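Local coordinates for receptor-like protein kinase ANXUR1 (Arabidopsis thaliana, PDB 6FIG), which is a plant receptor kinase of the malectin-like family involved in reproduction, whose tandem-domain ectodomain probably takes part in sensing signals at the cell surface, at residues D203-D214 / S243-R254. Residues are numbered along the deposited sequence; the frame is centred on the assembly and turned at random. Where two conformers were deposited one is given.
Sequences DSGGLTRTWYND and SIAPADIYKTAR. With CA (calcium ion), chain H.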
loop_
_atom_site.group_PDB
_atom_site.type_symbol
_atom_site.label_atom_id
_atom_site.label_comp_id
_atom_site.label_asym_id
_atom_site.label_seq_id
_atom_site.Cartn_x
_atom_site.Cartn_y
_atom_site.Cartn_z
ATOM N N ASP A 203 -1.321 -7.217 6.698
ATOM C CA ASP A 203 0.110 -7.435 6.935
ATOM C C ASP A 203 0.838 -6.107 7.041
ATOM O O ASP A 203 0.404 -5.114 6.438
ATOM C CB ASP A 203 0.707 -8.247 5.794
ATOM C CG ASP A 203 2.139 -8.652 6.048
ATOM O OD1 ASP A 203 2.507 -8.874 7.242
ATOM O OD2 ASP A 203 2.894 -8.804 5.080
ATOM N N SER A 204 1.944 -6.087 7.789
ATOM C CA SER A 204 2.779 -4.896 7.912
ATOM C C SER A 204 3.755 -4.784 6.746
ATOM O O SER A 204 3.860 -5.683 5.922
ATOM C CB SER A 204 3.547 -4.909 9.224
ATOM O OG SER A 204 4.352 -6.062 9.303
ATOM N N GLY A 205 4.425 -3.630 6.661
ATOM C CA GLY A 205 5.407 -3.411 5.579
ATOM C C GLY A 205 4.805 -3.266 4.190
ATOM O O GLY A 205 5.520 -3.289 3.207
ATOM N N GLY A 206 3.481 -3.155 4.106
ATOM C CA GLY A 206 2.745 -3.383 2.841
ATOM C C GLY A 206 3.107 -4.644 2.061
ATOM O O GLY A 206 2.969 -4.669 0.838
ATOM N N LEU A 207 3.541 -5.713 2.749
ATOM C CA LEU A 207 4.093 -6.875 2.072
ATOM C C LEU A 207 3.044 -7.937 1.710
ATOM O O LEU A 207 3.358 -8.917 1.071
ATOM C CB LEU A 207 5.217 -7.504 2.910
ATOM C CG LEU A 207 6.448 -6.630 3.137
ATOM C CD1 LEU A 207 7.430 -7.346 4.063
ATOM C CD2 LEU A 207 7.102 -6.282 1.804
ATOM N N THR A 208 1.801 -7.720 2.147
ATOM C CA THR A 208 0.681 -8.622 1.883
ATOM C C THR A 208 0.915 -10.113 2.087
ATOM O O THR A 208 0.335 -10.949 1.396
ATOM C CB THR A 208 -0.027 -8.333 0.523
ATOM O OG1 THR A 208 0.855 -8.581 -0.587
ATOM C CG2 THR A 208 -0.551 -6.928 0.480
ATOM N N ARG A 209 1.742 -10.438 3.085
ATOM C CA ARG A 209 1.926 -11.809 3.538
ATOM C C ARG A 209 0.701 -12.271 4.323
ATOM O O ARG A 209 0.136 -11.519 5.113
ATOM C CB ARG A 209 3.129 -11.931 4.468
ATOM C CG ARG A 209 4.458 -11.573 3.832
ATOM C CD ARG A 209 5.537 -11.306 4.878
ATOM N NE ARG A 209 5.186 -10.165 5.698
ATOM C CZ ARG A 209 5.961 -9.607 6.632
ATOM N NH1 ARG A 209 7.172 -10.075 6.906
ATOM N NH2 ARG A 209 5.485 -8.586 7.327
ATOM N N THR A 210 0.301 -13.512 4.096
ATOM C CA THR A 210 -0.760 -14.121 4.868
ATOM C C THR A 210 -0.125 -14.883 6.030
ATOM O O THR A 210 0.817 -15.628 5.830
ATOM C CB THR A 210 -1.586 -15.070 3.997
ATOM O OG1 THR A 210 -2.112 -14.317 2.902
ATOM C CG2 THR A 210 -2.742 -15.649 4.773
ATOM N N TRP A 211 -0.654 -14.691 7.234
ATOM C CA TRP A 211 -0.172 -15.425 8.424
ATOM C C TRP A 211 -1.280 -16.398 8.840
ATOM O O TRP A 211 -2.380 -15.979 9.177
ATOM C CB TRP A 211 0.184 -14.471 9.550
ATOM C CG TRP A 211 1.191 -13.425 9.206
ATOM C CD1 TRP A 211 0.997 -12.311 8.407
ATOM C CD2 TRP A 211 2.570 -13.399 9.599
ATOM N NE1 TRP A 211 2.169 -11.593 8.325
ATOM C CE2 TRP A 211 3.147 -12.239 9.039
ATOM C CE3 TRP A 211 3.369 -14.231 10.410
ATOM C CZ2 TRP A 211 4.475 -11.910 9.230
ATOM C CZ3 TRP A 211 4.675 -13.887 10.609
ATOM C CH2 TRP A 211 5.221 -12.743 10.028
ATOM N N TYR A 212 -1.006 -17.692 8.805
ATOM C CA TYR A 212 -2.053 -18.699 9.004
ATOM C C TYR A 212 -2.074 -19.218 10.437
ATOM O O TYR A 212 -1.021 -19.336 11.090
ATOM C CB TYR A 212 -1.812 -19.870 8.073
ATOM C CG TYR A 212 -1.903 -19.511 6.609
ATOM C CD1 TYR A 212 -3.113 -19.564 5.952
ATOM C CD2 TYR A 212 -0.772 -19.109 5.898
ATOM C CE1 TYR A 212 -3.200 -19.238 4.595
ATOM C CE2 TYR A 212 -0.843 -18.787 4.548
ATOM C CZ TYR A 212 -2.059 -18.848 3.911
ATOM O OH TYR A 212 -2.120 -18.516 2.580
ATOM N N ASN A 213 -3.257 -19.577 10.902
ATOM C CA ASN A 213 -3.364 -20.211 12.207
ATOM C C ASN A 213 -2.496 -21.481 12.257
ATOM O O ASN A 213 -2.367 -22.205 11.264
ATOM C CB ASN A 213 -4.812 -20.518 12.552
ATOM C CG ASN A 213 -4.937 -21.258 13.871
ATOM O OD1 ASN A 213 -5.102 -22.465 13.873
ATOM N ND2 ASN A 213 -4.823 -20.544 14.991
ATOM N N ASP A 214 -1.870 -21.717 13.419
ATOM C CA ASP A 214 -0.903 -22.809 13.576
ATOM C C ASP A 214 -1.481 -24.166 13.949
ATOM O O ASP A 214 -0.765 -25.156 13.908
ATOM C CB ASP A 214 0.165 -22.429 14.599
ATOM C CG ASP A 214 -0.375 -22.388 16.003
ATOM O OD1 ASP A 214 -1.429 -21.735 16.208
ATOM O OD2 ASP A 214 0.234 -23.024 16.899
ATOM N N SER A 243 7.940 -3.971 9.668
ATOM C CA SER A 243 7.860 -4.918 8.558
ATOM C C SER A 243 8.164 -6.360 8.928
ATOM O O SER A 243 7.822 -7.275 8.172
ATOM C CB SER A 243 8.811 -4.535 7.410
ATOM O OG SER A 243 8.494 -3.274 6.895
ATOM N N ILE A 244 8.812 -6.598 10.087
ATOM C CA ILE A 244 9.104 -7.961 10.492
ATOM C C ILE A 244 7.824 -8.787 10.602
ATOM O O ILE A 244 7.749 -9.892 10.093
ATOM C CB ILE A 244 9.928 -8.001 11.804
ATOM C CG1 ILE A 244 11.383 -7.563 11.528
ATOM C CG2 ILE A 244 9.867 -9.345 12.469
ATOM C CD1 ILE A 244 12.227 -8.566 10.746
ATOM N N ALA A 245 6.809 -8.222 11.248
ATOM C CA ALA A 245 5.521 -8.924 11.405
ATOM C C ALA A 245 4.510 -7.926 11.952
ATOM O O ALA A 245 4.881 -7.029 12.705
ATOM C CB ALA A 245 5.649 -10.091 12.359
ATOM N N PRO A 246 3.238 -8.080 11.580
ATOM C CA PRO A 246 2.225 -7.164 12.053
ATOM C C PRO A 246 1.881 -7.335 13.523
ATOM O O PRO A 246 2.112 -8.400 14.135
ATOM C CB PRO A 246 1.009 -7.497 11.173
ATOM C CG PRO A 246 1.208 -8.903 10.794
ATOM C CD PRO A 246 2.687 -9.088 10.668
ATOM N N ALA A 247 1.337 -6.275 14.097
ATOM C CA ALA A 247 1.091 -6.238 15.544
ATOM C C ALA A 247 0.222 -7.388 16.024
ATOM O O ALA A 247 0.440 -7.924 17.120
ATOM C CB ALA A 247 0.474 -4.922 15.957
ATOM N N ASP A 248 -0.741 -7.794 15.201
ATOM C CA ASP A 248 -1.642 -8.870 15.593
ATOM C C ASP A 248 -0.958 -10.209 15.835
ATOM O O ASP A 248 -1.465 -10.988 16.654
ATOM C CB ASP A 248 -2.830 -8.998 14.631
ATOM C CG ASP A 248 -3.969 -7.999 14.959
ATOM O OD1 ASP A 248 -3.988 -7.342 16.030
ATOM O OD2 ASP A 248 -4.888 -7.861 14.143
ATOM N N ILE A 249 0.185 -10.478 15.191
ATOM C CA ILE A 249 0.955 -11.682 15.491
ATOM C C ILE A 249 1.332 -11.696 16.973
ATOM O O ILE A 249 1.169 -12.722 17.667
ATOM C CB ILE A 249 2.258 -11.743 14.643
ATOM C CG1 ILE A 249 1.900 -11.986 13.173
ATOM C CG2 ILE A 249 3.267 -12.757 15.182
ATOM C CD1 ILE A 249 1.272 -13.326 12.892
ATOM N N TYR A 250 1.822 -10.558 17.443
ATOM C CA TYR A 250 2.356 -10.436 18.801
ATOM C C TYR A 250 1.272 -10.371 19.870
ATOM O O TYR A 250 1.562 -10.631 21.040
ATOM C CB TYR A 250 3.311 -9.241 18.854
ATOM C CG TYR A 250 4.476 -9.413 17.917
ATOM C CD1 TYR A 250 5.406 -10.421 18.115
ATOM C CD2 TYR A 250 4.621 -8.613 16.794
ATOM C CE1 TYR A 250 6.468 -10.596 17.259
ATOM C CE2 TYR A 250 5.692 -8.775 15.929
ATOM C CZ TYR A 250 6.588 -9.792 16.137
ATOM O OH TYR A 250 7.654 -9.974 15.292
ATOM N N LYS A 251 0.027 -10.081 19.481
ATOM C CA LYS A 251 -1.087 -10.004 20.445
ATOM C C LYS A 251 -1.770 -11.343 20.749
ATOM O O LYS A 251 -2.716 -11.394 21.558
ATOM C CB LYS A 251 -2.140 -8.986 19.969
ATOM C CG LYS A 251 -1.607 -7.573 19.946
ATOM C CD LYS A 251 -2.607 -6.581 19.349
ATOM C CE LYS A 251 -1.956 -5.214 19.189
ATOM N NZ LYS A 251 -2.840 -4.199 18.525
ATOM N N THR A 252 -1.332 -12.421 20.099
ATOM C CA THR A 252 -1.804 -13.751 20.420
ATOM C C THR A 252 -0.633 -14.704 20.550
ATOM O O THR A 252 0.398 -14.537 19.906
ATOM C CB THR A 252 -2.763 -14.319 19.371
ATOM O OG1 THR A 252 -2.113 -14.303 18.100
ATOM C CG2 THR A 252 -4.074 -13.511 19.326
ATOM N N ALA A 253 -0.833 -15.751 21.341
ATOM C CA ALA A 253 0.187 -16.775 21.520
ATOM C C ALA A 253 -0.442 -18.122 21.833
ATOM O O ALA A 253 -1.605 -18.216 22.255
ATOM C CB ALA A 253 1.151 -16.367 22.641
ATOM N N ARG A 254 0.341 -19.167 21.617
ATOM C CA ARG A 254 0.009 -20.489 22.130
ATOM C C ARG A 254 0.970 -20.737 23.273
ATOM O O ARG A 254 2.165 -20.462 23.163
ATOM C CB ARG A 254 0.132 -21.575 21.066
ATOM C CG ARG A 254 -0.414 -22.931 21.486
ATOM C CD ARG A 254 -0.371 -23.941 20.359
ATOM N NE ARG A 254 -1.187 -23.497 19.222
ATOM C CZ ARG A 254 -2.520 -23.574 19.159
ATOM N NH1 ARG A 254 -3.234 -24.122 20.141
ATOM N NH2 ARG A 254 -3.158 -23.130 18.081
HETATM CA CA CA H . 0.162 -14.971 17.547
HETATM O O HOH W 1 8.115 -3.078 3.854
#
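W211 presents one face of its indole to two bumps of 243-254. P246 CD lies 3.1 Å above the ring plane near the rim, and I249 CD1 sits over the same face, 3.4 Å from W211 CE3. I249 CG1 makes a CH-pi contact over the face of the six-membered ring; that of P246 CG with the five-membered ring is off-centre. At the far corner, A245 CB abuts W211 CH2 at 3.6 Å.

The indole is fixed in rotation by W211 NE1, which donates almost straight (167°) to D203 OD1. A side-on salt bridge joins R209 NE to D203 OD2 and NH2 to OD1, which NH2 and W211 NE1 reach from opposite faces of the carboxylate. The R209 guanidinium is sandwiched, L207 CD1 over one face and W211 CZ2 over the other, and NH2 reaches S243 O at 2.8 Å from above the carbonyl plane. Weak bonds from NH1 go to S243 O and I244 O. In one of two conformers, S243 OG lies 3.4 Å from G205 CA, within a type I' turn, and hydrogen-bonds to D134 of the second subunit.

Further along, R254 bends at chi3 (-61°) into a side-on salt bridge with D214, NE to OD2 at 2.8 Å and NH2 to OD1, the planes 40° apart. I249 O, T252 O and T252 OG1 bind calcium, completed by N192 OD1, V193 O and N365 O. The contact thus packs the loop leading into strand 212-213, beside strand 185-192, against the 243-246 loop, adding I249 of helix 247-250 and R254 of strand 252-255, while I244 and A245 touch strand 278-287.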